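Alpha-fucosidase GH29 (Fusarium graminearum, PDB 4NI3) probably releases alpha-1,6-linked fucose from the reducing-end N-acetylglucosamine of glycoprotein glycans, as a retaining glycoside hydrolase of family 29. Local coordinates at residues Glu384-Val389 against Asn401-Arg406; Val326-Asp331 against Thr395-Gly400. All coordinates share one frame; numbering follows the deposited sequence. Where two conformers were deposited one is given.

Contact 1: residues Glu384-Val389 against Asn401-Arg406; sequences EGPNQV and NSSDIR. With NAG (2-acetamido-2-deoxy-beta-D-glucopyranose), chain E.
Glu-384 and Ile-405 form an antiparallel hydrogen-bonded pair: Ile-405 N gives a nearly straight bond to Glu-384 O (2.9 Å, 177° at the hydrogen), and Glu-384 N returns one to Ile-405 O. That second carbonyl is gripped twice, because Arg-406 NH1 reaches the same Ile-405 O at 2.7 Å from the opposite face of its plane.

The carboxylate of Asp-404 does most of the remaining polar work. Its OD1 takes Asn-387 N on the syn side, while OD2 receives Asn-387 ND2 at 2.7 Å through its syn lone pair and Asn-401 N through the anti one. With CG beside its backbone N (chi1 -61°), Asn-387 brings its amide across the carboxylate, the two planes 67° apart; its ND2 also makes a weak bond to O5 of the sugar. That sugar is the N-linked GlcNAc on Asn-401 ND2, at the head of a type I turn from Asn-401 to Asp-404; an Asx turn overlaps it, Ser-403 N donating to Asn-401 OD1.

At the other end, the bent Arg-406 chain turns its guanidinium edge to Asn-387 O, NH2 lying 3.0 Å from that oxygen. Water 1 accepts from Arg-406 NH1, and water 2 joins Arg-406 NH2 to Val-389 N.

Pro-386 packs its CD on Ser-403 CB (3.7 Å).

Strand 383-384 edges the antiparallel C-terminal sheet here beside strand 405-409; Glu-384 and Ile-405 lean together on strand 428-431, the Glu-384 carboxylate accepting from the side-chain amide of Asn-433 and the backbone N of Lys-432, while Arg-406 touches Ser-334 of helix 322-334.

Contact 2: residues Val326-Asp331 against Thr395-Gly400; sequences VHSLLD and TAPLQG
Ser-328 OG sits between two partners: it is hydrogen-bonded to Ala-324 O one turn back along its own helix, and it receives a weak bond from Leu-398 N, 2.9 Å away but bent to 129° at the hydrogen. The helix is 322-334, which in sequence connects the last two strands, 300-305 and 337-343, of the eight-stranded parallel TIM barrel. The extended chain 395-400 packs along this helix on its way back to the C-terminal sheet, which it rejoins at strand 405-409. Pro-397 CB closes on the same OG at 3.3 Å.

One helical position earlier, His-327 takes the other backbone bond. Gly-400 N points at ND1 (2.9 Å, 165°) and lies near the ring plane, so the glycine meets the imidazole at its edge. Because ND1 accepts here, the ring's proton should be on NE2, which is hydrogen-bonded to Leu-483 O in the C-terminal domain. The two bonds at ND1 and NE2 together fix how the ring is turned. They also make this histidine a bridge from the barrel helix to both the connecting loop and the sheet domain.

Leu-398 also supplies the apolar part of the contact. While its carbonyl oxygen comes to 3.5 Å from His-327 CB, its side chain, with CG anti to the backbone N (chi1 -178°), reaches over the helix toward the next turn. There it crosses Asp-331 at about a right angle. The carboxylate of Asp-331 is engaged by Lys-335 and Arg-406, and the leucine packs alongside: Leu-398 CD2 lies 3.6 Å from His-327 O and 3.8 Å from Asp-331 CB.

Contact 2 is the deeper of the two, its centre about 13 Å from the centre of the chain against about 21 Å for contact 1, which carries a glycan and is partly open to solvent. Both use the connection between strands 383-384 and 405-409: contact 1 brings its two ends together within the C-terminal sheet region, whereas contact 2 lays its later part on a barrel helix. Their chemistry differs accordingly: strand pairing, a carboxylate and waters in contact 1, single backbone donors and a leucine in contact 2. They meet directly where Arg-406 NE forms a salt bridge with Asp-331 OD1 at 2.9 Å, linking sheet to barrel.

Contact 1: residues Glu384-Val389 against Asn401-Arg406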
ATOM      1  N   GLU A 384      -7.550 -11.454  15.252  1.00 15.59           N
ATOM      2  CA  GLU A 384      -8.704 -12.248  15.703  1.00 15.62           C
ATOM      3  C   GLU A 384      -9.910 -11.385  15.793  1.00 18.39           C
ATOM      4  O   GLU A 384      -9.811 -10.216  16.084  1.00 20.42           O
ATOM      5  CB  GLU A 384      -8.518 -12.843  17.106  1.00 20.36           C
ATOM      6  CG  GLU A 384      -7.248 -13.556  17.348  1.00 25.45           C
ATOM      7  CD  GLU A 384      -7.074 -14.014  18.791  1.00 17.61           C
ATOM      8  OE1 GLU A 384      -7.989 -13.816  19.631  1.00 23.32           O
ATOM      9  OE2 GLU A 384      -6.035 -14.620  19.009  1.00 20.25           O
ATOM     10  N   GLY A 385     -11.078 -11.991  15.644  1.00 17.53           N
ATOM     11  CA  GLY A 385     -12.304 -11.287  15.929  1.00 17.78           C
ATOM     12  C   GLY A 385     -13.296 -11.306  14.792  1.00 15.98           C
ATOM     13  O   GLY A 385     -12.980 -11.782  13.705  1.00 19.36           O
ATOM     14  N   PRO A 386     -14.482 -10.736  15.041  1.00 17.66           N
ATOM     15  CA  PRO A 386     -15.599 -10.864  14.101  1.00 19.86           C
ATOM     16  C   PRO A 386     -15.492  -9.913  12.926  1.00 19.88           C
ATOM     17  O   PRO A 386     -16.005 -10.224  11.842  1.00 22.26           O
ATOM     18  CB  PRO A 386     -16.818 -10.534  14.971  1.00 20.52           C
ATOM     19  CG  PRO A 386     -16.277  -9.660  16.066  1.00 21.99           C
ATOM     20  CD  PRO A 386     -14.918 -10.220  16.355  1.00 18.06           C
ATOM     21  N   ASN A 387     -14.862  -8.756  13.124  1.00 17.15           N
ATOM     22  CA  ASN A 387     -14.808  -7.775  12.038  1.00 19.54           C
ATOM     23  C   ASN A 387     -13.563  -7.976  11.168  1.00 19.44           C
ATOM     24  O   ASN A 387     -12.421  -7.907  11.658  1.00 19.55           O
ATOM     25  CB  ASN A 387     -14.880  -6.361  12.606  1.00 18.47           C
ATOM     26  CG  ASN A 387     -16.184  -6.111  13.358  1.00 24.81           C
ATOM     27  OD1 ASN A 387     -17.262  -6.133  12.761  1.00 26.43           O
ATOM     28  ND2 ASN A 387     -16.095  -5.886  14.676  1.00 21.69           N
ATOM     29  N   GLN A 388     -13.780  -8.268   9.887  1.00 19.37           N
ATOM     30  CA  GLN A 388     -12.695  -8.624   8.980  1.00 21.35           C
ATOM     31  C   GLN A 388     -12.962  -8.009   7.638  1.00 23.38           C
ATOM     32  O   GLN A 388     -14.118  -7.870   7.229  1.00 25.66           O
ATOM     33  CB  GLN A 388     -12.566 -10.132   8.799  1.00 20.38           C
ATOM     34  CG  GLN A 388     -12.359 -10.885  10.087  1.00 21.13           C
ATOM     35  CD  GLN A 388     -12.604 -12.377   9.934  1.00 51.26           C
ATOM     36  OE1 GLN A 388     -12.872 -12.867   8.833  1.00 62.10           O
ATOM     37  NE2 GLN A 388     -12.509 -13.109  11.039  1.00 55.85           N
ATOM     38  N   VAL A 389     -11.900  -7.649   6.935  1.00 20.55           N
ATOM     39  CA  VAL A 389     -12.082  -7.173   5.583  1.00 19.25           C
ATOM     40  C   VAL A 389     -12.368  -8.357   4.671  1.00 21.21           C
ATOM     41  O   VAL A 389     -11.965  -9.499   4.940  1.00 22.09           O
ATOM     42  CB  VAL A 389     -10.860  -6.397   5.061  1.00 17.78           C
ATOM     43  CG1 VAL A 389     -10.577  -5.155   5.914  1.00 20.58           C
ATOM     44  CG2 VAL A 389      -9.643  -7.274   4.974  1.00 18.03           C
ATOM     45  N   ASN A 401     -13.935  -3.044  16.540  1.00 16.56           N
ATOM     46  CA  ASN A 401     -14.320  -2.580  17.853  1.00 19.01           C
ATOM     47  C   ASN A 401     -13.573  -3.387  18.886  1.00 18.80           C
ATOM     48  O   ASN A 401     -12.600  -4.090  18.550  1.00 17.06           O
ATOM     49  CB  ASN A 401     -15.853  -2.644  18.031  1.00 18.98           C
ATOM     50  CG  ASN A 401     -16.416  -4.069  17.999  1.00 18.50           C
ATOM     51  OD1 ASN A 401     -15.697  -5.057  18.046  1.00 18.27           O
ATOM     52  ND2 ASN A 401     -17.747  -4.160  17.915  1.00 22.11           N
ATOM     53  N   SER A 402     -14.019  -3.325  20.143  1.00 19.07           N
ATOM     54  CA  SER A 402     -13.302  -4.008  21.224  1.00 20.28           C
ATOM     55  C   SER A 402     -13.223  -5.531  21.085  1.00 18.97           C
ATOM     56  O   SER A 402     -12.428  -6.175  21.779  1.00 22.40           O
ATOM     57  CB  SER A 402     -13.933  -3.657  22.577  1.00 23.42           C
ATOM     58  OG  SER A 402     -15.295  -4.099  22.608  1.00 23.16           O
ATOM     59  N   SER A 403     -14.019  -6.098  20.176  1.00 18.86           N
ATOM     60  CA  SER A 403     -13.981  -7.523  19.880  1.00 19.58           C
ATOM     61  C   SER A 403     -12.830  -7.957  18.971  1.00 18.35           C
ATOM     62  O   SER A 403     -12.601  -9.155  18.760  1.00 20.98           O
ATOM     63  CB  SER A 403     -15.297  -7.975  19.220  1.00 22.10           C
ATOM     64  OG  SER A 403     -16.410  -7.775  20.074  1.00 26.48           O
ATOM     65  N   ASP A 404     -12.122  -6.981  18.404  1.00 16.06           N
ATOM     66  CA  ASP A 404     -11.119  -7.266  17.383  1.00 18.06           C
ATOM     67  C   ASP A 404      -9.706  -6.962  17.864  1.00 14.54           C
ATOM     68  O   ASP A 404      -9.474  -5.932  18.511  1.00 18.40           O
ATOM     69  CB  ASP A 404     -11.390  -6.437  16.139  1.00 17.63           C
ATOM     70  CG  ASP A 404     -12.787  -6.638  15.613  1.00 18.04           C
ATOM     71  OD1 ASP A 404     -13.096  -7.798  15.247  1.00 19.21           O
ATOM     72  OD2 ASP A 404     -13.538  -5.640  15.560  1.00 19.21           O
ATOM     73  N   ILE A 405      -8.792  -7.869  17.524  0.53 15.64           N
ATOM     74  CA  ILE A 405      -7.360  -7.789  17.828  0.53 16.06           C
ATOM     75  C   ILE A 405      -6.540  -7.823  16.529  0.53 16.07           C
ATOM     76  O   ILE A 405      -6.891  -8.569  15.600  0.53 13.56           O
ATOM     77  CB  ILE A 405      -6.920  -8.977  18.731  0.53 16.65           C
ATOM     78  CG1 ILE A 405      -7.422  -8.795  20.166  0.53 20.04           C
ATOM     79  CG2 ILE A 405      -5.408  -9.176  18.705  0.53 15.66           C
ATOM     80  CD1 ILE A 405      -7.154  -9.998  21.060  0.53 21.63           C
ATOM     81  N   ARG A 406      -5.475  -7.018  16.444  1.00 15.40           N
ATOM     82  CA  ARG A 406      -4.477  -7.179  15.386  1.00 14.68           C
ATOM     83  C   ARG A 406      -3.108  -7.294  16.052  1.00 12.99           C
ATOM     84  O   ARG A 406      -2.817  -6.576  17.020  1.00 15.82           O
ATOM     85  CB  ARG A 406      -4.515  -6.015  14.383  1.00 14.66           C
ATOM     86  CG  ARG A 406      -5.826  -5.955  13.596  1.00 13.24           C
ATOM     87  CD  ARG A 406      -6.012  -7.172  12.741  1.00 13.60           C
ATOM     88  NE  ARG A 406      -7.228  -7.110  11.913  1.00 16.44           N
ATOM     89  CZ  ARG A 406      -8.433  -7.521  12.320  1.00 16.74           C
ATOM     90  NH1 ARG A 406      -8.596  -7.979  13.561  1.00 16.09           N
ATOM     91  NH2 ARG A 406      -9.473  -7.464  11.495  1.00 17.86           N
TER
HETATM   92  C1  NAG E 607     -18.393  -5.450  17.937  1.00 25.06           C
HETATM   93  C2  NAG E 607     -19.628  -5.401  18.825  1.00 26.30           C
HETATM   94  C3  NAG E 607     -20.245  -6.791  18.939  1.00 27.01           C
HETATM   95  C4  NAG E 607     -20.515  -7.349  17.550  1.00 27.46           C
HETATM   96  C5  NAG E 607     -19.243  -7.302  16.709  1.00 24.92           C
HETATM   97  C6  NAG E 607     -19.490  -7.710  15.280  1.00 27.00           C
HETATM   98  C7  NAG E 607     -19.830  -3.770  20.639  1.00 30.44           C
HETATM   99  C8  NAG E 607     -19.369  -3.371  22.010  1.00 41.79           C
HETATM  100  N2  NAG E 607     -19.289  -4.884  20.141  1.00 28.07           N
HETATM  101  O3  NAG E 607     -21.460  -6.725  19.681  1.00 31.63           O
HETATM  102  O4  NAG E 607     -20.945  -8.701  17.636  1.00 28.70           O
HETATM  103  O5  NAG E 607     -18.746  -5.960  16.661  1.00 23.08           O
HETATM  104  O6  NAG E 607     -20.345  -6.763  14.654  1.00 28.86           O
HETATM  105  O7  NAG E 607     -20.660  -3.117  20.015  1.00 37.66           O
HETATM  106  O   HOH W   1     -11.185  -9.049  13.773  1.00 19.57           O
HETATM  107  O   HOH W   2      -9.505  -7.953   8.527  1.00 19.15           O

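Contact 2: residues Val326-Asp331 against Thr395-Gly400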
ATOM      1  N   VAL A 326      -7.311   4.305  10.597  1.00 14.24           N
ATOM      2  CA  VAL A 326      -6.386   3.709  11.567  1.00 15.38           C
ATOM      3  C   VAL A 326      -6.597   2.195  11.674  1.00 14.33           C
ATOM      4  O   VAL A 326      -5.639   1.429  11.684  1.00 13.50           O
ATOM      5  CB  VAL A 326      -6.515   4.384  12.939  1.00 14.40           C
ATOM      6  CG1 VAL A 326      -5.800   3.579  14.020  1.00 16.09           C
ATOM      7  CG2 VAL A 326      -5.963   5.807  12.870  1.00 16.46           C
ATOM      8  N   HIS A 327      -7.845   1.747  11.739  1.00 14.18           N
ATOM      9  CA  HIS A 327      -8.067   0.301  11.819  1.00 14.78           C
ATOM     10  C   HIS A 327      -7.581  -0.401  10.566  1.00 12.49           C
ATOM     11  O   HIS A 327      -7.033  -1.495  10.650  1.00 13.12           O
ATOM     12  CB  HIS A 327      -9.543  -0.025  12.069  1.00 15.33           C
ATOM     13  CG  HIS A 327     -10.002   0.355  13.439  1.00 13.43           C
ATOM     14  ND1 HIS A 327     -11.276   0.074  13.891  1.00 14.90           N
ATOM     15  CD2 HIS A 327      -9.371   1.012  14.446  1.00 15.70           C
ATOM     16  CE1 HIS A 327     -11.394   0.515  15.139  1.00 14.30           C
ATOM     17  NE2 HIS A 327     -10.255   1.096  15.493  1.00 15.37           N
ATOM     18  N   SER A 328      -7.744   0.241   9.403  1.00 13.92           N
ATOM     19  CA  SER A 328      -7.269  -0.368   8.151  1.00 13.50           C
ATOM     20  C   SER A 328      -5.738  -0.438   8.132  1.00 13.66           C
ATOM     21  O   SER A 328      -5.177  -1.436   7.704  1.00 14.47           O
ATOM     22  CB  SER A 328      -7.763   0.396   6.931  1.00 15.61           C
ATOM     23  OG  SER A 328      -9.176   0.292   6.872  1.00 16.05           O
ATOM     24  N   LEU A 329      -5.065   0.609   8.624  1.00 14.46           N
ATOM     25  CA  LEU A 329      -3.614   0.593   8.720  1.00 14.71           C
ATOM     26  C   LEU A 329      -3.165  -0.580   9.567  1.00 12.76           C
ATOM     27  O   LEU A 329      -2.256  -1.325   9.193  1.00 13.34           O
ATOM     28  CB  LEU A 329      -3.119   1.902   9.330  1.00 13.50           C
ATOM     29  CG  LEU A 329      -1.634   1.976   9.707  1.00 14.95           C
ATOM     30  CD1 LEU A 329      -0.733   1.850   8.508  1.00 15.25           C
ATOM     31  CD2 LEU A 329      -1.327   3.292  10.455  1.00 15.09           C
ATOM     32  N   LEU A 330      -3.803  -0.753  10.735  1.00 12.19           N
ATOM     33  CA  LEU A 330      -3.455  -1.867  11.616  1.00 13.92           C
ATOM     34  C   LEU A 330      -3.686  -3.209  10.944  1.00 13.18           C
ATOM     35  O   LEU A 330      -2.855  -4.106  11.059  1.00 14.14           O
ATOM     36  CB  LEU A 330      -4.237  -1.770  12.931  1.00 14.81           C
ATOM     37  CG  LEU A 330      -3.872  -0.556  13.802  1.00 14.95           C
ATOM     38  CD1 LEU A 330      -4.911  -0.319  14.891  1.00 16.74           C
ATOM     39  CD2 LEU A 330      -2.498  -0.769  14.419  1.00 17.45           C
ATOM     40  N   ASP A 331      -4.790  -3.330  10.222  1.00 13.47           N
ATOM     41  CA  ASP A 331      -5.042  -4.569   9.501  1.00 13.89           C
ATOM     42  C   ASP A 331      -3.926  -4.874   8.495  1.00 13.54           C
ATOM     43  O   ASP A 331      -3.395  -5.984   8.450  1.00 15.15           O
ATOM     44  CB  ASP A 331      -6.399  -4.494   8.790  1.00 15.73           C
ATOM     45  CG  ASP A 331      -6.842  -5.843   8.262  1.00 16.78           C
ATOM     46  OD1 ASP A 331      -7.208  -6.685   9.091  1.00 15.58           O
ATOM     47  OD2 ASP A 331      -6.847  -6.060   7.033  1.00 16.20           O
ATOM     48  N   THR A 395     -12.273  -3.298  -1.854  1.00 17.72           N
ATOM     49  CA  THR A 395     -13.090  -3.765  -0.740  1.00 20.17           C
ATOM     50  C   THR A 395     -13.136  -2.688   0.333  1.00 21.96           C
ATOM     51  O   THR A 395     -12.365  -1.725   0.301  1.00 21.62           O
ATOM     52  CB  THR A 395     -12.578  -5.099  -0.165  1.00 22.15           C
ATOM     53  OG1 THR A 395     -11.171  -5.016   0.104  1.00 25.52           O
ATOM     54  CG2 THR A 395     -12.840  -6.250  -1.167  1.00 26.61           C
ATOM     55  N   ALA A 396     -14.055  -2.820   1.273  1.00 20.35           N
ATOM     56  CA  ALA A 396     -14.295  -1.759   2.250  1.00 22.34           C
ATOM     57  C   ALA A 396     -13.170  -1.679   3.292  1.00 20.54           C
ATOM     58  O   ALA A 396     -12.604  -2.708   3.653  1.00 19.76           O
ATOM     59  CB  ALA A 396     -15.627  -1.991   2.947  1.00 22.71           C
ATOM     60  N   PRO A 397     -12.840  -0.459   3.757  1.00 20.56           N
ATOM     61  CA  PRO A 397     -11.876  -0.355   4.866  1.00 19.71           C
ATOM     62  C   PRO A 397     -12.383  -1.068   6.106  1.00 19.90           C
ATOM     63  O   PRO A 397     -13.601  -1.237   6.282  1.00 21.18           O
ATOM     64  CB  PRO A 397     -11.777   1.145   5.115  1.00 20.23           C
ATOM     65  CG  PRO A 397     -12.110   1.767   3.798  1.00 25.00           C
ATOM     66  CD  PRO A 397     -13.195   0.863   3.218  1.00 19.06           C
ATOM     67  N   LEU A 398     -11.465  -1.505   6.949  1.00 17.29           N
ATOM     68  CA  LEU A 398     -11.834  -2.106   8.218  1.00 15.01           C
ATOM     69  C   LEU A 398     -12.362  -1.079   9.208  1.00 18.08           C
ATOM     70  O   LEU A 398     -11.772  -0.004   9.384  1.00 18.73           O
ATOM     71  CB  LEU A 398     -10.629  -2.818   8.828  1.00 17.00           C
ATOM     72  CG  LEU A 398     -10.884  -3.539  10.158  1.00 14.34           C
ATOM     73  CD1 LEU A 398     -11.894  -4.669   9.935  1.00 18.57           C
ATOM     74  CD2 LEU A 398      -9.580  -4.045  10.729  1.00 19.00           C
ATOM     75  N   GLN A 399     -13.465  -1.415   9.871  1.00 19.30           N
ATOM     76  CA  GLN A 399     -13.861  -0.709  11.075  1.00 23.19           C
ATOM     77  C   GLN A 399     -14.171  -1.748  12.130  1.00 20.88           C
ATOM     78  O   GLN A 399     -15.118  -2.529  11.988  1.00 20.94           O
ATOM     79  CB  GLN A 399     -15.061   0.186  10.836  1.00 26.32           C
ATOM     80  CG  GLN A 399     -14.732   1.418  10.044  1.00 28.32           C
ATOM     81  CD  GLN A 399     -15.950   2.235   9.727  1.00 43.32           C
ATOM     82  OE1 GLN A 399     -16.462   2.956  10.582  1.00 52.53           O
ATOM     83  NE2 GLN A 399     -16.436   2.121   8.493  1.00 38.19           N
ATOM     84  N   GLY A 400     -13.356  -1.801  13.173  1.00 18.50           N
ATOM     85  CA  GLY A 400     -13.508  -2.807  14.198  1.00 19.24           C
ATOM     86  C   GLY A 400     -13.950  -2.211  15.507  1.00 16.01           C
ATOM     87  O   GLY A 400     -14.346  -1.050  15.578  1.00 17.67           O
TER